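BB0689 (Borrelia burgdorferi, PDB 4D53) is an outer surface lipoprotein of the bacterial CAP superfamily whose precise biochemical role is not established. Local coordinates at residues H31-D36 and T110-G115; K40-Y45 and I126-F131; R79-S84 and E103-T108. All blocks are in the same frame, centred on the assembly; numbering follows the deposited sequence.

Contact 1. Residues H31-D36 and T110-G115; sequences HLEIDD and TDKIGG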
loop_
_atom_site.group_PDB
_atom_site.type_symbol
_atom_site.label_atom_id
_atom_site.label_comp_id
_atom_site.label_asym_id
_atom_site.label_seq_id
_atom_site.Cartn_x
_atom_site.Cartn_y
_atom_site.Cartn_z
ATOM N N HIS A 31 6.804 -14.005 -6.417
ATOM C CA HIS A 31 6.085 -14.002 -5.143
ATOM C C HIS A 31 6.649 -12.951 -4.204
ATOM O O HIS A 31 7.849 -12.925 -3.873
ATOM C CB HIS A 31 6.138 -15.347 -4.497
ATOM C CG HIS A 31 5.345 -15.433 -3.235
ATOM N ND1 HIS A 31 5.956 -15.437 -2.000
ATOM C CD2 HIS A 31 4.017 -15.497 -3.005
ATOM C CE1 HIS A 31 5.038 -15.518 -1.056
ATOM N NE2 HIS A 31 3.853 -15.577 -1.638
ATOM N N LEU A 32 5.758 -12.067 -3.779
ATOM C CA LEU A 32 6.107 -11.032 -2.837
ATOM C C LEU A 32 5.920 -11.515 -1.382
ATOM O O LEU A 32 4.901 -12.170 -1.059
ATOM C CB LEU A 32 5.224 -9.798 -3.082
ATOM C CG LEU A 32 5.338 -9.169 -4.468
ATOM C CD1 LEU A 32 4.278 -8.081 -4.628
ATOM C CD2 LEU A 32 6.737 -8.644 -4.689
ATOM N N GLU A 33 6.873 -11.178 -0.502
ATOM C CA GLU A 33 6.749 -11.563 0.932
ATOM C C GLU A 33 6.334 -10.333 1.709
ATOM O O GLU A 33 6.831 -9.248 1.451
ATOM C CB GLU A 33 8.117 -12.020 1.457
ATOM C CG GLU A 33 8.444 -13.382 0.829
ATOM C CD GLU A 33 9.784 -13.986 1.257
ATOM O OE1 GLU A 33 10.496 -13.418 2.139
ATOM O OE2 GLU A 33 10.091 -15.065 0.694
ATOM N N ILE A 34 5.431 -10.517 2.618
ATOM C CA ILE A 34 4.974 -9.369 3.482
ATOM C C ILE A 34 6.087 -8.896 4.354
ATOM O O ILE A 34 6.794 -9.742 4.941
ATOM C CB ILE A 34 3.788 -9.782 4.320
ATOM C CG1 ILE A 34 2.627 -10.162 3.414
ATOM C CG2 ILE A 34 3.358 -8.611 5.232
ATOM C CD1 ILE A 34 1.563 -10.994 4.103
ATOM N N ASP A 35 6.319 -7.587 4.435
ATOM C CA ASP A 35 7.469 -7.053 5.158
ATOM C C ASP A 35 6.995 -6.108 6.266
ATOM O O ASP A 35 6.200 -5.150 6.003
ATOM C CB ASP A 35 8.370 -6.314 4.194
ATOM C CG ASP A 35 9.602 -5.718 4.878
ATOM O OD1 ASP A 35 10.580 -6.453 5.001
ATOM O OD2 ASP A 35 9.610 -4.517 5.267
ATOM N N ASP A 36 7.448 -6.349 7.506
ATOM C CA ASP A 36 7.086 -5.502 8.635
ATOM C C ASP A 36 7.433 -4.056 8.500
ATOM O O ASP A 36 6.677 -3.203 8.980
ATOM C CB ASP A 36 7.778 -5.998 9.940
ATOM C CG ASP A 36 7.297 -7.347 10.378
ATOM O OD1 ASP A 36 6.142 -7.700 10.112
ATOM O OD2 ASP A 36 8.103 -8.067 11.010
ATOM N N THR A 110 10.403 -5.815 -7.414
ATOM C CA THR A 110 10.356 -5.718 -5.930
ATOM C C THR A 110 10.142 -7.139 -5.442
ATOM O O THR A 110 9.577 -7.937 -6.172
ATOM C CB THR A 110 9.218 -4.770 -5.416
ATOM O OG1 THR A 110 7.971 -5.264 -5.927
ATOM C CG2 THR A 110 9.463 -3.343 -5.798
ATOM N N ASP A 111 10.589 -7.485 -4.216
ATOM C CA ASP A 111 10.284 -8.754 -3.638
ATOM C C ASP A 111 9.511 -8.717 -2.357
ATOM O O ASP A 111 9.134 -9.761 -1.828
ATOM C CB ASP A 111 11.542 -9.671 -3.480
ATOM C CG ASP A 111 12.626 -9.071 -2.631
ATOM O OD1 ASP A 111 12.532 -7.924 -2.196
ATOM O OD2 ASP A 111 13.624 -9.784 -2.416
ATOM N N LYS A 112 9.262 -7.519 -1.842
ATOM C CA LYS A 112 8.547 -7.336 -0.577
ATOM C C LYS A 112 7.307 -6.428 -0.814
ATOM O O LYS A 112 7.366 -5.533 -1.609
ATOM C CB LYS A 112 9.450 -6.613 0.430
ATOM C CG LYS A 112 10.767 -7.354 0.727
ATOM C CD LYS A 112 10.584 -8.730 1.296
ATOM C CE LYS A 112 11.932 -9.473 1.440
ATOM N NZ LYS A 112 11.607 -10.685 2.203
ATOM N N ILE A 113 6.272 -6.658 -0.023
ATOM C CA ILE A 113 5.055 -5.853 -0.005
ATOM C C ILE A 113 4.662 -5.573 1.455
ATOM O O ILE A 113 4.854 -6.414 2.377
ATOM C CB ILE A 113 3.897 -6.574 -0.732
ATOM C CG1 ILE A 113 2.705 -5.674 -1.001
ATOM C CG2 ILE A 113 3.453 -7.844 -0.043
ATOM C CD1 ILE A 113 1.616 -6.330 -1.822
ATOM N N GLY A 114 4.030 -4.425 1.656
ATOM C CA GLY A 114 3.419 -4.161 2.921
ATOM C C GLY A 114 2.387 -3.044 2.785
ATOM O O GLY A 114 2.634 -2.050 2.115
ATOM N N GLY A 115 1.244 -3.232 3.398
ATOM C CA GLY A 115 0.191 -2.209 3.308
ATOM C C GLY A 115 -0.645 -2.067 4.504
ATOM O O GLY A 115 -0.493 -2.816 5.540
#

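Contact 2. Residues K40-Y45 and I126-F131; sequences KVAKEY and IFVVLF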
loop_
_atom_site.group_PDB
_atom_site.type_symbol
_atom_site.label_atom_id
_atom_site.label_comp_id
_atom_site.label_asym_id
_atom_site.label_seq_id
_atom_site.Cartn_x
_atom_site.Cartn_y
_atom_site.Cartn_z
ATOM N N LYS A 40 4.680 -0.972 8.479
ATOM C CA LYS A 40 4.741 0.136 9.464
ATOM C C LYS A 40 4.729 1.494 8.731
ATOM O O LYS A 40 3.981 2.388 9.118
ATOM C CB LYS A 40 6.002 0.027 10.323
ATOM C CG LYS A 40 6.130 1.104 11.418
ATOM C CD LYS A 40 7.540 1.420 11.905
ATOM C CE LYS A 40 8.317 0.180 12.292
ATOM N NZ LYS A 40 9.773 0.524 12.449
ATOM N N VAL A 41 5.494 1.621 7.672
ATOM C CA VAL A 41 5.550 2.870 6.883
ATOM C C VAL A 41 4.160 3.155 6.270
ATOM O O VAL A 41 3.719 4.292 6.303
ATOM C CB VAL A 41 6.656 2.798 5.814
ATOM C CG1 VAL A 41 6.706 4.033 4.932
ATOM C CG2 VAL A 41 8.037 2.623 6.492
ATOM N N ALA A 42 3.505 2.128 5.714
ATOM C CA ALA A 42 2.186 2.295 5.089
ATOM C C ALA A 42 1.164 2.737 6.099
ATOM O O ALA A 42 0.332 3.596 5.798
ATOM C CB ALA A 42 1.755 0.996 4.401
ATOM N N LYS A 43 1.164 2.163 7.314
ATOM C CA LYS A 43 0.254 2.555 8.324
ATOM C C LYS A 43 0.434 4.009 8.798
ATOM O O LYS A 43 -0.534 4.759 8.893
ATOM C CB LYS A 43 0.298 1.595 9.548
ATOM C CG LYS A 43 -0.686 1.960 10.651
ATOM C CD LYS A 43 -0.602 0.958 11.843
ATOM C CE LYS A 43 -1.688 1.202 12.875
ATOM N NZ LYS A 43 -1.586 0.225 13.979
ATOM N N GLU A 44 1.677 4.397 8.980
ATOM C CA GLU A 44 1.972 5.766 9.459
ATOM C C GLU A 44 1.521 6.789 8.440
ATOM O O GLU A 44 0.911 7.828 8.767
ATOM C CB GLU A 44 3.465 5.925 9.689
ATOM C CG GLU A 44 3.902 5.145 10.934
ATOM C CD GLU A 44 5.336 5.463 11.434
ATOM O OE1 GLU A 44 6.033 6.398 10.882
ATOM O OE2 GLU A 44 5.702 4.721 12.400
ATOM N N TYR A 45 1.789 6.439 7.181
ATOM C CA TYR A 45 1.368 7.345 6.054
ATOM C C TYR A 45 -0.147 7.401 5.862
ATOM O O TYR A 45 -0.717 8.499 5.687
ATOM C CB TYR A 45 2.088 6.944 4.770
ATOM C CG TYR A 45 2.030 8.075 3.751
ATOM C CD1 TYR A 45 2.504 9.347 4.046
ATOM C CD2 TYR A 45 1.493 7.864 2.454
ATOM C CE1 TYR A 45 2.487 10.353 3.113
ATOM C CE2 TYR A 45 1.477 8.861 1.519
ATOM C CZ TYR A 45 1.979 10.126 1.836
ATOM O OH TYR A 45 1.997 11.137 0.895
ATOM N N ILE A 126 -8.973 4.392 3.512
ATOM C CA ILE A 126 -7.768 4.643 2.723
ATOM C C ILE A 126 -6.918 3.395 2.680
ATOM O O ILE A 126 -6.600 2.822 3.755
ATOM C CB ILE A 126 -6.946 5.788 3.288
ATOM C CG1 ILE A 126 -7.754 7.128 3.183
ATOM C CG2 ILE A 126 -5.625 5.951 2.559
ATOM C CD1 ILE A 126 -7.058 8.312 3.828
ATOM N N PHE A 127 -6.538 2.843 1.607
ATOM C CA PHE A 127 -5.408 1.929 1.303
ATOM C C PHE A 127 -4.134 2.635 0.948
ATOM O O PHE A 127 -4.090 3.586 0.086
ATOM C CB PHE A 127 -5.799 0.986 0.164
ATOM C CG PHE A 127 -6.932 0.061 0.506
ATOM C CD1 PHE A 127 -6.700 -1.117 1.196
ATOM C CD2 PHE A 127 -8.230 0.369 0.136
ATOM C CE1 PHE A 127 -7.742 -1.967 1.512
ATOM C CE2 PHE A 127 -9.274 -0.479 0.448
ATOM C CZ PHE A 127 -9.031 -1.649 1.138
ATOM N N VAL A 128 -3.107 2.148 1.696
ATOM C CA VAL A 128 -1.732 2.423 1.269
ATOM C C VAL A 128 -1.002 1.104 1.065
ATOM O O VAL A 128 -0.868 0.329 2.053
ATOM C CB VAL A 128 -0.938 3.314 2.259
ATOM C CG1 VAL A 128 0.529 3.510 1.831
ATOM C CG2 VAL A 128 -1.637 4.670 2.533
ATOM N N VAL A 129 -0.463 0.862 -0.147
ATOM C CA VAL A 129 0.281 -0.403 -0.410
ATOM C C VAL A 129 1.626 -0.075 -0.981
ATOM O O VAL A 129 1.732 0.659 -1.936
ATOM C CB VAL A 129 -0.515 -1.438 -1.217
ATOM C CG1 VAL A 129 0.308 -2.723 -1.455
ATOM C CG2 VAL A 129 -1.891 -1.691 -0.618
ATOM N N LEU A 130 2.687 -0.567 -0.339
ATOM C CA LEU A 130 4.047 -0.338 -0.710
ATOM C C LEU A 130 4.707 -1.650 -1.197
ATOM O O LEU A 130 4.409 -2.715 -0.685
ATOM C CB LEU A 130 4.861 0.138 0.507
ATOM C CG LEU A 130 4.335 1.426 1.212
ATOM C CD1 LEU A 130 5.115 1.856 2.500
ATOM C CD2 LEU A 130 4.382 2.569 0.230
ATOM N N PHE A 131 5.606 -1.465 -2.142
ATOM C CA PHE A 131 6.402 -2.518 -2.727
ATOM C C PHE A 131 7.853 -2.098 -2.628
ATOM O O PHE A 131 8.217 -0.891 -2.792
ATOM C CB PHE A 131 6.065 -2.750 -4.222
ATOM C CG PHE A 131 4.626 -3.064 -4.505
ATOM C CD1 PHE A 131 3.692 -2.057 -4.536
ATOM C CD2 PHE A 131 4.210 -4.337 -4.747
ATOM C CE1 PHE A 131 2.360 -2.342 -4.735
ATOM C CE2 PHE A 131 2.902 -4.642 -5.008
ATOM C CZ PHE A 131 1.939 -3.640 -4.968
#

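Contact 3. Residues R79-S84 and E103-T108; sequences REILAS and EALINT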
loop_
_atom_site.group_PDB
_atom_site.type_symbol
_atom_site.label_atom_id
_atom_site.label_comp_id
_atom_site.label_asym_id
_atom_site.label_seq_id
_atom_site.Cartn_x
_atom_site.Cartn_y
_atom_site.Cartn_z
ATOM N N ARG A 79 7.804 1.176 -4.774
ATOM C CA ARG A 79 6.583 1.752 -5.405
ATOM C C ARG A 79 5.493 1.887 -4.363
ATOM O O ARG A 79 5.464 1.085 -3.406
ATOM C CB ARG A 79 6.004 0.868 -6.444
ATOM C CG ARG A 79 6.977 0.679 -7.594
ATOM C CD ARG A 79 6.732 -0.645 -8.188
ATOM N NE ARG A 79 7.700 -0.943 -9.248
ATOM C CZ ARG A 79 7.669 -0.367 -10.430
ATOM N NH1 ARG A 79 6.750 0.556 -10.687
ATOM N NH2 ARG A 79 8.504 -0.754 -11.379
ATOM N N GLU A 80 4.560 2.801 -4.633
ATOM C CA GLU A 80 3.455 3.086 -3.694
ATOM C C GLU A 80 2.181 3.219 -4.475
ATOM O O GLU A 80 2.159 3.950 -5.510
ATOM C CB GLU A 80 3.735 4.379 -2.958
ATOM C CG GLU A 80 2.554 4.813 -2.074
ATOM C CD GLU A 80 2.900 6.066 -1.267
ATOM O OE1 GLU A 80 2.733 7.204 -1.804
ATOM O OE2 GLU A 80 3.319 5.891 -0.089
ATOM N N ILE A 81 1.107 2.561 -4.031
ATOM C CA ILE A 81 -0.214 2.793 -4.559
ATOM C C ILE A 81 -1.175 3.190 -3.427
ATOM O O ILE A 81 -1.095 2.596 -2.340
ATOM C CB ILE A 81 -0.776 1.587 -5.367
ATOM C CG1 ILE A 81 -0.792 0.322 -4.551
ATOM C CG2 ILE A 81 0.119 1.290 -6.648
ATOM C CD1 ILE A 81 -1.364 -0.965 -5.169
ATOM N N LEU A 82 -2.108 4.101 -3.744
ATOM C CA LEU A 82 -3.100 4.571 -2.848
ATOM C C LEU A 82 -4.449 4.346 -3.365
ATOM O O LEU A 82 -4.652 4.320 -4.596
ATOM C CB LEU A 82 -2.859 6.086 -2.613
ATOM C CG LEU A 82 -1.433 6.515 -2.313
ATOM C CD1 LEU A 82 -1.287 8.014 -2.317
ATOM C CD2 LEU A 82 -0.998 5.996 -0.918
ATOM N N ALA A 83 -5.442 4.307 -2.491
ATOM C CA ALA A 83 -6.840 4.316 -2.826
ATOM C C ALA A 83 -7.654 4.921 -1.700
ATOM O O ALA A 83 -7.276 4.804 -0.547
ATOM C CB ALA A 83 -7.394 2.948 -3.163
ATOM N N SER A 84 -8.733 5.568 -2.050
ATOM C CA SER A 84 -9.663 6.094 -1.053
ATOM C C SER A 84 -11.095 5.992 -1.465
ATOM O O SER A 84 -11.472 6.209 -2.626
ATOM C CB SER A 84 -9.315 7.561 -0.844
ATOM O OG SER A 84 -10.128 8.180 0.064
ATOM N N GLU A 103 0.876 -1.096 -13.269
ATOM C CA GLU A 103 2.342 -1.298 -13.387
ATOM C C GLU A 103 2.916 -1.729 -12.046
ATOM O O GLU A 103 3.727 -2.664 -11.972
ATOM C CB GLU A 103 3.017 -0.026 -13.835
ATOM C CG GLU A 103 4.398 -0.194 -14.397
ATOM C CD GLU A 103 5.476 -0.379 -13.370
ATOM O OE1 GLU A 103 5.294 0.085 -12.191
ATOM O OE2 GLU A 103 6.511 -1.032 -13.734
ATOM N N ALA A 104 2.489 -1.066 -10.965
ATOM C CA ALA A 104 2.923 -1.479 -9.631
ATOM C C ALA A 104 2.456 -2.828 -9.238
ATOM O O ALA A 104 3.260 -3.655 -8.708
ATOM C CB ALA A 104 2.508 -0.387 -8.609
ATOM N N LEU A 105 1.171 -3.143 -9.436
ATOM C CA LEU A 105 0.660 -4.441 -9.037
ATOM C C LEU A 105 1.340 -5.609 -9.731
ATOM O O LEU A 105 1.479 -6.681 -9.144
ATOM C CB LEU A 105 -0.816 -4.565 -9.331
ATOM C CG LEU A 105 -1.808 -3.769 -8.522
ATOM C CD1 LEU A 105 -3.245 -3.946 -9.084
ATOM C CD2 LEU A 105 -1.769 -4.278 -7.076
ATOM N N ILE A 106 1.743 -5.423 -10.963
ATOM C CA ILE A 106 2.358 -6.531 -11.705
ATOM C C ILE A 106 3.901 -6.347 -11.894
ATOM O O ILE A 106 4.467 -6.952 -12.808
ATOM C CB ILE A 106 1.629 -6.768 -13.084
ATOM C CG1 ILE A 106 1.828 -5.602 -14.026
ATOM C CG2 ILE A 106 0.192 -7.111 -12.829
ATOM C CD1 ILE A 106 1.402 -5.914 -15.482
ATOM N N ASN A 107 4.529 -5.511 -11.081
ATOM C CA ASN A 107 5.963 -5.247 -11.180
ATOM C C ASN A 107 6.822 -6.513 -10.880
ATOM O O ASN A 107 6.437 -7.375 -10.097
ATOM C CB ASN A 107 6.375 -4.054 -10.382
ATOM C CG ASN A 107 6.664 -4.367 -8.947
ATOM O OD1 ASN A 107 5.796 -4.368 -8.033
ATOM N ND2 ASN A 107 7.900 -4.785 -8.749
ATOM N N THR A 108 7.985 -6.565 -11.523
ATOM C CA THR A 108 8.985 -7.636 -11.264
ATOM C C THR A 108 10.204 -7.109 -10.597
ATOM O O THR A 108 11.171 -7.847 -10.461
ATOM C CB THR A 108 9.492 -8.285 -12.595
ATOM O OG1 THR A 108 10.048 -7.292 -13.457
ATOM C CG2 THR A 108 8.442 -8.973 -13.213
#

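Contact 1. Residues H31-D36 and T110-G115
Glu33 and Lys112 both start with CG anti to the carbonyl carbon, and the lysine then bends at chi2 (-60°), so that the two chains run side by side on one face of the sheet. Their ends meet in a salt bridge, Lys112 NZ to Glu33 OE1 at 3.0 Å, although the hydrogen bond within it is weak. Ile34 and Ile113 occupy the other face.

The backbones pair in parallel. Glu33 N donates to Asp111 O at 3.0 Å, nearly straight at hydrogen (167°) and in the carbonyl plane. Ile113 N returns a bond to Glu33 O at 3.0 Å, and Asp35 N closes the set on Ile113 O at 2.8 Å; in both, the donor stands above the carbonyl plane. Three contacts from CA hydrogens supplement this pairing, such as Ile34 CA to Ile113 O at 3.2 Å.

Leu32 crosses Ile113 at about a right angle, its CB 4.0 Å from Ile113 CG2, while its CD2 lies 3.3 Å from Thr110 O. Toward strand 125-134, Asp111 and Lys112 together are set against the single residue Gly132, a classic beta bulge where strand 112-119 begins.

Short strand 33-34 thus borders the mixed sheet of the CAP domain and leads straight into helix 36-52, whose N-cap is Asp35, with OD2 on Leu38 N. Backbone bonds carry the pairing and exposed Glu33 adds a charged tie. Asp35 OD1 lies 5.2 Å from Lys112 NZ, without contact; any stabilisation of the ammonium is probably modest, since Arg134 already forms a salt bridge with that oxygen.

Contact 2. Residues K40-Y45 and I126-F131
Helix 40-45 lies against strand 126-131 with their axes 7.9 Å apart at closest approach and their directions 149° apart, and the residue facing the strand at this point is the small Ala42. Ala42 CA is 5.5 Å from Val128 CA. Its methyl sits over the strand between Val128 and Leu130, with Ala42 CB 3.8 Å from Val128 CG1.

Val128 has CG1 anti to its backbone N (chi1 176°), which places that methyl alongside Ala42 and sends CG2 toward Tyr45. Leu130 takes the other course: CG lies anti to the carbonyl carbon and chi2 is extended (176°), so CD1 reaches the helix backbone. There Leu130 CD1 lies 3.6 Å from Ala42 N and, crossing Val41 at about a right angle, also 3.6 Å from Val41 CG1.

Packing loosens at the Tyr45 end, where ring atom CD2 is 4.5 Å from Val128 CG2 and the methyl approaches the ring obliquely. The phenol oxygen lies farther from the strand, hydrogen-bonded with Thr56 O and Leu59 N of the loop after the helix, while Arg67 makes a cation-pi contact with the ring. Lys40 and Lys43, exposed, point off the opposite side of the helix. No hydrogen bond joins the two segments; the side-chain contacts are all apolar.

Helix 36-52 belongs to one helical layer of the alpha-beta-alpha sandwich of CAP domains, with helices 91-96 and 99-105 on the other face of the sheet. Strand 125-134 runs between strands 112-119 and 75-84, and Ala46 and Leu49 continue the helix packing onto Val128, with Leu82 of strand 75-84 touching the same valine.

Contact 3. Residues R79-S84 and E103-T108
Strand 75-84, an outermost strand of the sheet in this alpha-beta CAP domain, meets the C-terminal end of helix 99-105 and the turn that follows it. Ile81 and Arg79 both point toward this end. Ile81 has CG2 anti to the carbonyl carbon, and this branch abuts the helix, with Ile81 CG2 3.5 Å from Ala104 CB. Its CG1 takes the crowded position between the backbone N and the carbonyl carbon (chi1 56°). From there the extended branch carries CD1 to within 3.8 Å of Leu105 CD2, the two side chains crossing at about a right angle.

Arg79 stays extended from CG to NE and lays one guanidinium face on Asn107, with NE 3.6 Å from Asn107 CB. Beyond, it forms a salt bridge with Glu103, which bends at chi2 (-78°) to approach; the exact geometry of this bridge is uncertain. NH2 has a second anionic partner in Asp109, whereas the buried NE has no polar partner in the model.

Trp95 of helix 91-96 touches both Ile81 and Leu105. Strand 75-84 is hydrogen-bonded antiparallel to strand 125-134, Ile81 with Val129 and Arg79 with Phe131.

Overall arrangement
Contact 2 is the wholly buried one, an apolar helix-on-sheet packing without cross-segment hydrogen bonds. Contact 1 joins strands at one edge of the same sheet, relies on backbone hydrogen bonds and is partly exposed. Contact 3 lies at the other outer strand, combining a buried apolar patch with a salt bridge to the exposed Glu103. Contact 2 touches both others through strand 125-134: Leu130 N lies 2.9 Å from Gly114 O, and Phe131 N 2.8 Å from Arg79 O, both probable hydrogen bonds. Phe131 also packs against Leu32, Thr110 and Asn107 on the face away from helix 36-52, so that one ring borders residues of all three contacts. The centres of the contacts lie about 11 to 12 Å apart.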